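Local coordinates for hypothetical protein ypmQ (Bacillus subtilis, PDB 1XZO), which is needed for inserting copper into the active site of cytochrome c oxidase and may act in copper homeostasis or redox signalling, at residues E12-T17 and A116-K121; M52-T57 and A92-S97. All coordinates share one frame; numbering follows the deposited sequence.

How the contacts relate
From the N terminus, strand 11-12 forms one edge of the mixed sheet and leads into the loop that carries 12-17. After strand 36-41 the chain enters helix 52-65, whose first turns supply 52-57. Strand 71-76 and helix 84-91 follow, and the loop 92-97 returns to helix 52-65, closing contact 2 before edge strand 101-104. Helix 109-120 then ends against 12-17. This closes contact 1, the longer loop, and contact 2 lies wholly within it. The two contacts do not touch. Their centres are 24 Å apart, on opposite sides of the chain's centre. Each joins a helix to a loop of the thioredoxin-like fold.

Contact 1 of 2, residues E12-T17 and A116-K121. With CD (cadmium ion), chain D; CA (calcium ion), chain G.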
ATOM      1  N   GLU A  12      -4.630  -0.537  14.679  1.00 26.45           N
ATOM      2  CA  GLU A  12      -3.483   0.343  14.987  1.00 28.00           C
ATOM      3  C   GLU A  12      -2.279  -0.133  14.214  1.00 23.50           C
ATOM      4  O   GLU A  12      -1.836  -1.241  14.361  1.00 23.12           O
ATOM      5  CB  GLU A  12      -3.160   0.292  16.500  1.00 29.92           C
ATOM      6  CG  GLU A  12      -4.165   1.051  17.354  1.00 37.69           C
ATOM      7  CD  GLU A  12      -5.502   0.313  17.610  1.00 48.66           C
ATOM      8  OE1 GLU A  12      -5.957  -0.537  16.771  1.00 55.13           O
ATOM      9  OE2 GLU A  12      -6.136   0.589  18.665  1.00 54.25           O
ATOM     10  N   VAL A  13      -1.769   0.710  13.334  1.00 24.01           N
ATOM     11  CA  VAL A  13      -0.576   0.341  12.570  1.00 21.42           C
ATOM     12  C   VAL A  13       0.636   0.336  13.527  1.00 20.30           C
ATOM     13  O   VAL A  13       0.728   1.222  14.305  1.00 22.61           O
ATOM     14  CB  VAL A  13      -0.294   1.279  11.422  1.00 21.31           C
ATOM     15  CG1 VAL A  13       0.926   0.859  10.689  1.00 17.39           C
ATOM     16  CG2 VAL A  13      -1.502   1.202  10.367  1.00 20.57           C
ATOM     17  N   GLU A  14       1.377  -0.715  13.476  1.00 18.76           N
ATOM     18  CA  GLU A  14       2.581  -0.794  14.354  1.00 21.08           C
ATOM     19  C   GLU A  14       3.629   0.199  13.874  1.00 20.93           C
ATOM     20  O   GLU A  14       3.724   0.517  12.679  1.00 21.09           O
ATOM     21  CB  GLU A  14       3.090  -2.184  14.318  1.00 19.49           C
ATOM     22  CG  GLU A  14       2.176  -3.189  14.961  1.00 25.02           C
ATOM     23  CD  GLU A  14       2.237  -3.128  16.468  1.00 27.44           C
ATOM     24  OE1 GLU A  14       3.383  -3.261  16.990  1.00 40.92           O
ATOM     25  OE2 GLU A  14       1.151  -2.919  17.068  1.00 30.52           O
ATOM     26  N   PRO A  15       4.460   0.704  14.806  1.00 20.68           N
ATOM     27  CA  PRO A  15       5.658   1.482  14.427  1.00 20.43           C
ATOM     28  C   PRO A  15       6.535   0.699  13.489  1.00 18.13           C
ATOM     29  O   PRO A  15       6.690  -0.552  13.536  1.00 23.00           O
ATOM     30  CB  PRO A  15       6.287   1.836  15.803  1.00 19.89           C
ATOM     31  CG  PRO A  15       5.756   0.839  16.695  1.00 21.88           C
ATOM     32  CD  PRO A  15       4.392   0.421  16.254  1.00 23.42           C
ATOM     33  N   PHE A  16       7.068   1.397  12.478  1.00 17.41           N
ATOM     34  CA  PHE A  16       7.967   0.827  11.528  1.00 17.36           C
ATOM     35  C   PHE A  16       8.814   1.908  10.893  1.00 15.89           C
ATOM     36  O   PHE A  16       8.408   3.100  10.846  1.00 19.52           O
ATOM     37  CB  PHE A  16       7.241   0.085  10.365  1.00 21.36           C
ATOM     38  CG  PHE A  16       6.504   0.988   9.394  1.00 21.37           C
ATOM     39  CD1 PHE A  16       5.173   1.276   9.636  1.00 22.21           C
ATOM     40  CD2 PHE A  16       7.101   1.467   8.218  1.00 20.56           C
ATOM     41  CE1 PHE A  16       4.466   2.112   8.780  1.00 19.87           C
ATOM     42  CE2 PHE A  16       6.412   2.295   7.354  1.00 23.07           C
ATOM     43  CZ  PHE A  16       5.063   2.607   7.608  1.00 21.86           C
ATOM     44  N   THR A  17       9.964   1.444  10.495  1.00 17.77           N
ATOM     45  CA  THR A  17      10.922   2.172   9.596  1.00 17.71           C
ATOM     46  C   THR A  17      11.502   1.237   8.626  1.00 16.92           C
ATOM     47  O   THR A  17      12.200   0.269   8.932  1.00 18.36           O
ATOM     48  CB  THR A  17      12.095   2.962  10.330  1.00 17.11           C
ATOM     49  OG1 THR A  17      11.612   3.921  11.207  1.00 17.21           O
ATOM     50  CG2 THR A  17      12.861   3.728   9.282  1.00 20.80           C
ATOM     51  N   ALA A 116       2.295  -7.117   9.045  1.00 17.07           N
ATOM     52  CA  ALA A 116       1.076  -7.178   8.261  1.00 17.85           C
ATOM     53  C   ALA A 116      -0.072  -7.798   9.090  1.00 19.75           C
ATOM     54  O   ALA A 116      -1.204  -7.279   8.997  1.00 19.19           O
ATOM     55  CB  ALA A 116       1.285  -7.954   6.983  1.00 18.32           C
ATOM     56  N   LEU A 117       0.204  -8.859   9.860  1.00 19.34           N
ATOM     57  CA  LEU A 117      -0.878  -9.498  10.683  1.00 21.16           C
ATOM     58  C   LEU A 117      -1.368  -8.560  11.756  1.00 22.39           C
ATOM     59  O   LEU A 117      -2.619  -8.322  11.962  1.00 23.27           O
ATOM     60  CB  LEU A 117      -0.280 -10.803  11.165  1.00 23.75           C
ATOM     61  CG  LEU A 117      -1.057 -11.901  11.919  1.00 25.91           C
ATOM     62  CD1 LEU A 117      -0.387 -13.133  11.798  1.00 31.29           C
ATOM     63  CD2 LEU A 117      -1.093 -11.445  13.440  1.00 29.70           C
ATOM     64  N   LYS A 118      -0.459  -7.914  12.484  1.00 20.38           N
ATOM     65  CA  LYS A 118      -0.876  -6.955  13.530  1.00 21.82           C
ATOM     66  C   LYS A 118      -1.563  -5.694  13.092  1.00 22.50           C
ATOM     67  O   LYS A 118      -2.569  -5.315  13.618  1.00 24.13           O
ATOM     68  CB  LYS A 118       0.335  -6.568  14.473  1.00 21.80           C
ATOM     69  CG  LYS A 118       1.028  -7.823  15.078  1.00 27.93           C
ATOM     70  CD  LYS A 118       2.114  -7.403  16.174  1.00 35.05           C
ATOM     71  CE  LYS A 118       3.630  -7.732  15.847  1.00 40.86           C
ATOM     72  NZ  LYS A 118       4.757  -6.660  16.140  1.00 40.22           N
ATOM     73  N   SER A 119      -0.993  -5.036  12.085  1.00 20.88           N
ATOM     74  CA  SER A 119      -1.448  -3.752  11.625  1.00 19.77           C
ATOM     75  C   SER A 119      -2.736  -3.843  10.802  1.00 19.93           C
ATOM     76  O   SER A 119      -3.524  -2.965  10.893  1.00 19.22           O
ATOM     77  CB  SER A 119      -0.407  -3.135  10.709  1.00 22.79           C
ATOM     78  OG  SER A 119       0.782  -2.823  11.546  1.00 21.91           O
ATOM     79  N   PHE A 120      -2.804  -4.829   9.943  1.00 18.30           N
ATOM     80  CA  PHE A 120      -3.869  -4.841   8.846  1.00 21.53           C
ATOM     81  C   PHE A 120      -4.714  -6.091   8.884  1.00 24.11           C
ATOM     82  O   PHE A 120      -5.647  -6.231   8.103  1.00 24.85           O
ATOM     83  CB  PHE A 120      -3.220  -4.731   7.454  1.00 20.51           C
ATOM     84  CG  PHE A 120      -2.515  -3.416   7.218  1.00 19.45           C
ATOM     85  CD1 PHE A 120      -1.070  -3.364   7.262  1.00 23.02           C
ATOM     86  CD2 PHE A 120      -3.199  -2.211   7.000  1.00 17.53           C
ATOM     87  CE1 PHE A 120      -0.397  -2.146   7.154  1.00 19.13           C
ATOM     88  CE2 PHE A 120      -2.526  -1.029   6.825  1.00 21.48           C
ATOM     89  CZ  PHE A 120      -1.081  -1.014   6.871  1.00 20.21           C
ATOM     90  N   LYS A 121      -4.382  -6.996   9.790  1.00 24.66           N
ATOM     91  CA  LYS A 121      -5.007  -8.296   9.940  1.00 25.85           C
ATOM     92  C   LYS A 121      -4.922  -9.100   8.664  1.00 25.69           C
ATOM     93  O   LYS A 121      -5.802  -9.859   8.353  1.00 27.30           O
ATOM     94  CB  LYS A 121      -6.463  -8.163  10.528  1.00 26.97           C
ATOM     95  CG  LYS A 121      -6.675  -7.030  11.537  1.00 28.58           C
ATOM     96  CD  LYS A 121      -5.857  -7.266  12.753  1.00 32.39           C
ATOM     97  CE  LYS A 121      -5.956  -6.168  13.770  1.00 35.63           C
ATOM     98  NZ  LYS A 121      -4.885  -6.350  14.818  1.00 35.75           N
TER
HETATM   99 CD    CD D1002       2.527  -2.732  19.172  1.00 36.31          CD
HETATM  100 CA    CA G1005      13.551  -1.089  10.214  1.00 18.75          CA
HETATM  101  O   HOH W   1       5.508  -4.189  15.986  1.00 38.59           O
HETATM  102  O   HOH W   2      15.295   0.684   9.267  1.00 29.10           O
HETATM  103  O   HOH W   3      12.903  -3.055  12.069  1.00 24.69           O
HETATM  104  O   HOH W   4      12.821  -3.104   9.195  1.00 19.54           O
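F120 meets V13 at one end of its ring, where CZ lies 4.2 Å from V13 CG2. The same ring also meets that of Y140. The ring of F16 belongs to the loop side. The carbonyl oxygen of E14 lies in its plane, at the edge, and F115 of helix 109-120 meets the ring with planes at about 70°.

One direct hydrogen bond crosses the contact, from the loop backbone to S119. E14 N donates to S119 OG at 2.9 Å, with a nearly straight N-H...O angle of 175°. OG stands beside its own backbone N (chi1 -67°), and V13 CA also packs on S119 OG at 3.6 Å. The hydroxyl makes a weak hydrogen bond to F115 O as well. V13 CG1 packs near S119 OG too, and the V13 side chain also touches F115, L28 and V148.

On the outer side, E14 and K118 cross at about a right angle, with E14 CG 3.9 Å from K118 CB. Their charged ends do not pair directly. Water 1 bridges them, donating to E14 OE1 and accepting from K118 NZ at 2.6 Å. Both carboxylate oxygens of E14 bind a cadmium ion, OE1 at 2.4 Å and OE2 at 2.5 Å. K121 leaves the helix with positive phi, and its NZ folds back to donate to K118 O at 2.8 Å. Y11 offers this lysine a cation-pi contact.

A buried serine thus ties the last turn of helix 109-120 to the loop after strand 11-12, away from the probable copper site. The ammonium of K121 would offset some of the negative end of the helix dipole. The cadmium ion, with the nearby lysine, probably keeps E14 ionised.

Contact 2 of 2, residues M52-T57 and A92-S97; sequences MTAHMT and ANYPLS. With CD (cadmium ion), chain C.
T53 and Y94 are brought together by their first torsions. In T53, CG2 is anti to the backbone N. In Y94, CG is anti to the carbonyl carbon (chi1 -52°), and the side chain crosses that of T53 at about a right angle. The methyl CG2 of T53 sits over the centre of one ring face, 3.6 Å from the centroid and 6° off the normal, a CH-pi contact. A54 comes to the ring obliquely, with its N 3.5 Å from Y94 CE2. Water 5 links Y94 OH to A54 N, from which it accepts at 3.0 Å.

At the other end, T57 CG2 lies 3.8 Å from P95 CG, and T57 OG1 lies 3.8 Å from L96 CB. T57 OG1 also donates to T53 O at 2.8 Å, while T57 N reaches that carbonyl from the opposite face. L96 also touches W101 and F103 of strand 101-104.

Between the two segments, apolar packing and one bridging water make the contact; S97 N also bonds Q60 OE1 of helix 52-65. Y94 touches C49, so the contact borders the probable copper site. The bond to T53 O fixes the rotation of the T57 hydroxyl.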
ATOM      1  N   MET A  52      -2.760  -5.624  -8.571  1.00 22.94           N
ATOM      2  CA  MET A  52      -2.884  -4.556  -7.589  1.00 22.85           C
ATOM      3  C   MET A  52      -2.183  -3.238  -7.962  1.00 17.89           C
ATOM      4  O   MET A  52      -2.739  -2.165  -7.707  1.00 20.14           O
ATOM      5  CB  MET A  52      -2.397  -5.055  -6.169  1.00 22.05           C
ATOM      6  CG  MET A  52      -3.358  -6.036  -5.431  1.00 26.44           C
ATOM      7  SD  MET A  52      -3.201  -7.667  -6.022  1.00 27.11           S
ATOM      8  CE  MET A  52      -1.692  -8.236  -5.360  1.00 32.70           C
ATOM      9  N   THR A  53      -1.016  -3.318  -8.531  1.00 19.98           N
ATOM     10  CA  THR A  53      -0.237  -2.123  -8.787  1.00 20.80           C
ATOM     11  C   THR A  53      -0.834  -1.323  -9.940  1.00 20.65           C
ATOM     12  O   THR A  53      -0.889  -0.125  -9.876  1.00 20.84           O
ATOM     13  CB  THR A  53       1.225  -2.466  -9.041  1.00 21.64           C
ATOM     14  OG1 THR A  53       1.744  -3.042  -7.762  1.00 18.31           O
ATOM     15  CG2 THR A  53       1.948  -1.143  -9.314  1.00 20.86           C
ATOM     16  N   ALA A  54      -1.362  -2.059 -10.896  1.00 22.73           N
ATOM     17  CA  ALA A  54      -2.181  -1.423 -11.971  1.00 22.43           C
ATOM     18  C   ALA A  54      -3.379  -0.637 -11.478  1.00 21.58           C
ATOM     19  O   ALA A  54      -3.559   0.522 -11.850  1.00 19.46           O
ATOM     20  CB  ALA A  54      -2.581  -2.426 -12.956  1.00 23.24           C
ATOM     21  N   HIS A  55      -4.204  -1.227 -10.588  1.00 20.51           N
ATOM     22  CA  HIS A  55      -5.296  -0.533  -9.939  1.00 18.86           C
ATOM     23  C   HIS A  55      -4.929   0.728  -9.117  1.00 21.28           C
ATOM     24  O   HIS A  55      -5.529   1.733  -8.955  1.00 21.21           O
ATOM     25  CB  HIS A  55      -6.162  -1.538  -9.114  1.00 21.62           C
ATOM     26  CG  HIS A  55      -6.805  -2.651  -9.898  1.00 19.76           C
ATOM     27  ND1 HIS A  55      -7.001  -3.922  -9.389  1.00 21.28           N
ATOM     28  CD2 HIS A  55      -7.264  -2.703 -11.183  1.00 24.52           C
ATOM     29  CE1 HIS A  55      -7.570  -4.690 -10.300  1.00 28.92           C
ATOM     30  NE2 HIS A  55      -7.733  -3.963 -11.386  1.00 15.76           N
ATOM     31  N   MET A  56      -3.714   0.468  -8.403  1.00 19.13           N
ATOM     32  CA  MET A  56      -3.248   1.534  -7.558  1.00 18.05           C
ATOM     33  C   MET A  56      -2.753   2.647  -8.423  1.00 17.66           C
ATOM     34  O   MET A  56      -2.878   3.763  -8.040  1.00 19.94           O
ATOM     35  CB  MET A  56      -2.149   1.087  -6.499  1.00 17.00           C
ATOM     36  CG  MET A  56      -2.049   2.186  -5.434  1.00 19.78           C
ATOM     37  SD  MET A  56      -3.159   2.479  -4.271  1.00 17.55           S
ATOM     38  CE  MET A  56      -3.388   3.630  -4.007  1.00 21.24           C
ATOM     39  N   THR A  57      -2.240   2.309  -9.586  1.00 20.54           N
ATOM     40  CA  THR A  57      -1.734   3.320 -10.540  1.00 23.85           C
ATOM     41  C   THR A  57      -2.926   4.210 -11.034  1.00 23.46           C
ATOM     42  O   THR A  57      -2.861   5.443 -11.039  1.00 22.26           O
ATOM     43  CB  THR A  57      -1.023   2.636 -11.653  1.00 24.30           C
ATOM     44  OG1 THR A  57       0.233   2.128 -11.187  1.00 22.77           O
ATOM     45  CG2 THR A  57      -0.595   3.673 -12.746  1.00 27.10           C
ATOM     46  N   ALA A  92       8.822   0.459 -12.951  1.00 24.84           N
ATOM     47  CA  ALA A  92       9.086   0.941 -14.319  1.00 27.28           C
ATOM     48  C   ALA A  92       8.045   0.334 -15.309  1.00 27.97           C
ATOM     49  O   ALA A  92       7.919   0.796 -16.427  1.00 30.16           O
ATOM     50  CB  ALA A  92      10.488   0.547 -14.732  1.00 27.08           C
ATOM     51  N   ASN A  93       7.285  -0.690 -14.912  1.00 27.28           N
ATOM     52  CA  ASN A  93       6.311  -1.338 -15.813  1.00 29.12           C
ATOM     53  C   ASN A  93       5.007  -0.602 -15.874  1.00 27.86           C
ATOM     54  O   ASN A  93       4.085  -1.038 -16.645  1.00 32.00           O
ATOM     55  CB  ASN A  93       6.051  -2.787 -15.431  1.00 27.78           C
ATOM     56  CG  ASN A  93       7.286  -3.698 -15.577  1.00 33.01           C
ATOM     57  OD1 ASN A  93       7.985  -3.686 -16.591  1.00 35.10           O
ATOM     58  ND2 ASN A  93       7.511  -4.544 -14.572  1.00 37.85           N
ATOM     59  N   TYR A  94       4.889   0.447 -15.066  1.00 26.45           N
ATOM     60  CA  TYR A  94       3.709   1.268 -14.817  1.00 26.41           C
ATOM     61  C   TYR A  94       3.866   2.752 -15.026  1.00 26.38           C
ATOM     62  O   TYR A  94       4.904   3.321 -14.677  1.00 25.19           O
ATOM     63  CB  TYR A  94       3.112   1.046 -13.351  1.00 25.99           C
ATOM     64  CG  TYR A  94       2.873  -0.387 -13.047  1.00 23.28           C
ATOM     65  CD1 TYR A  94       3.883  -1.164 -12.523  1.00 25.52           C
ATOM     66  CD2 TYR A  94       1.616  -1.018 -13.253  1.00 24.94           C
ATOM     67  CE1 TYR A  94       3.696  -2.494 -12.279  1.00 27.83           C
ATOM     68  CE2 TYR A  94       1.442  -2.323 -13.036  1.00 26.32           C
ATOM     69  CZ  TYR A  94       2.436  -3.079 -12.538  1.00 25.30           C
ATOM     70  OH  TYR A  94       2.261  -4.375 -12.300  1.00 30.90           O
ATOM     71  N   PRO A  95       2.815   3.465 -15.528  1.00 27.34           N
ATOM     72  CA  PRO A  95       2.803   4.938 -15.585  1.00 26.69           C
ATOM     73  C   PRO A  95       2.551   5.692 -14.334  1.00 28.24           C
ATOM     74  O   PRO A  95       1.865   6.718 -14.273  1.00 26.72           O
ATOM     75  CB  PRO A  95       1.660   5.252 -16.607  1.00 28.92           C
ATOM     76  CG  PRO A  95       0.637   4.102 -16.350  1.00 29.12           C
ATOM     77  CD  PRO A  95       1.573   2.868 -16.119  1.00 27.99           C
ATOM     78  N   LEU A  96       3.207   5.236 -13.261  1.00 26.62           N
ATOM     79  CA  LEU A  96       3.029   5.820 -11.932  1.00 26.71           C
ATOM     80  C   LEU A  96       4.093   6.838 -11.593  1.00 26.13           C
ATOM     81  O   LEU A  96       5.126   6.890 -12.292  1.00 28.01           O
ATOM     82  CB  LEU A  96       3.035   4.654 -10.901  1.00 24.51           C
ATOM     83  CG  LEU A  96       4.314   3.882 -10.756  1.00 25.23           C
ATOM     84  CD1 LEU A  96       5.322   4.770  -9.943  1.00 21.12           C
ATOM     85  CD2 LEU A  96       4.049   2.564 -10.036  1.00 25.82           C
ATOM     86  N   SER A  97       3.753   7.727 -10.649  1.00 26.81           N
ATOM     87  CA  SER A  97       4.661   8.751 -10.107  1.00 26.81           C
ATOM     88  C   SER A  97       5.218   8.307  -8.704  1.00 27.16           C
ATOM     89  O   SER A  97       4.457   7.882  -7.849  1.00 23.85           O
ATOM     90  CB  SER A  97       3.941  10.057  -9.859  1.00 28.78           C
ATOM     91  OG  SER A  97       4.923  11.029  -9.520  1.00 30.93           O
TER
HETATM   92 CD    CD C1001      -9.174  -4.319 -13.064  1.00 29.09          CD
HETATM   93  O   HOH W   5      -0.474  -4.873 -11.535  1.00 26.73           O
HETATM   94  O   HOH W   6      -8.672  -5.362 -13.345  1.00 16.31           O
HETATM   95  O   HOH W   7      -8.076  -3.588 -15.197  1.00 27.07           O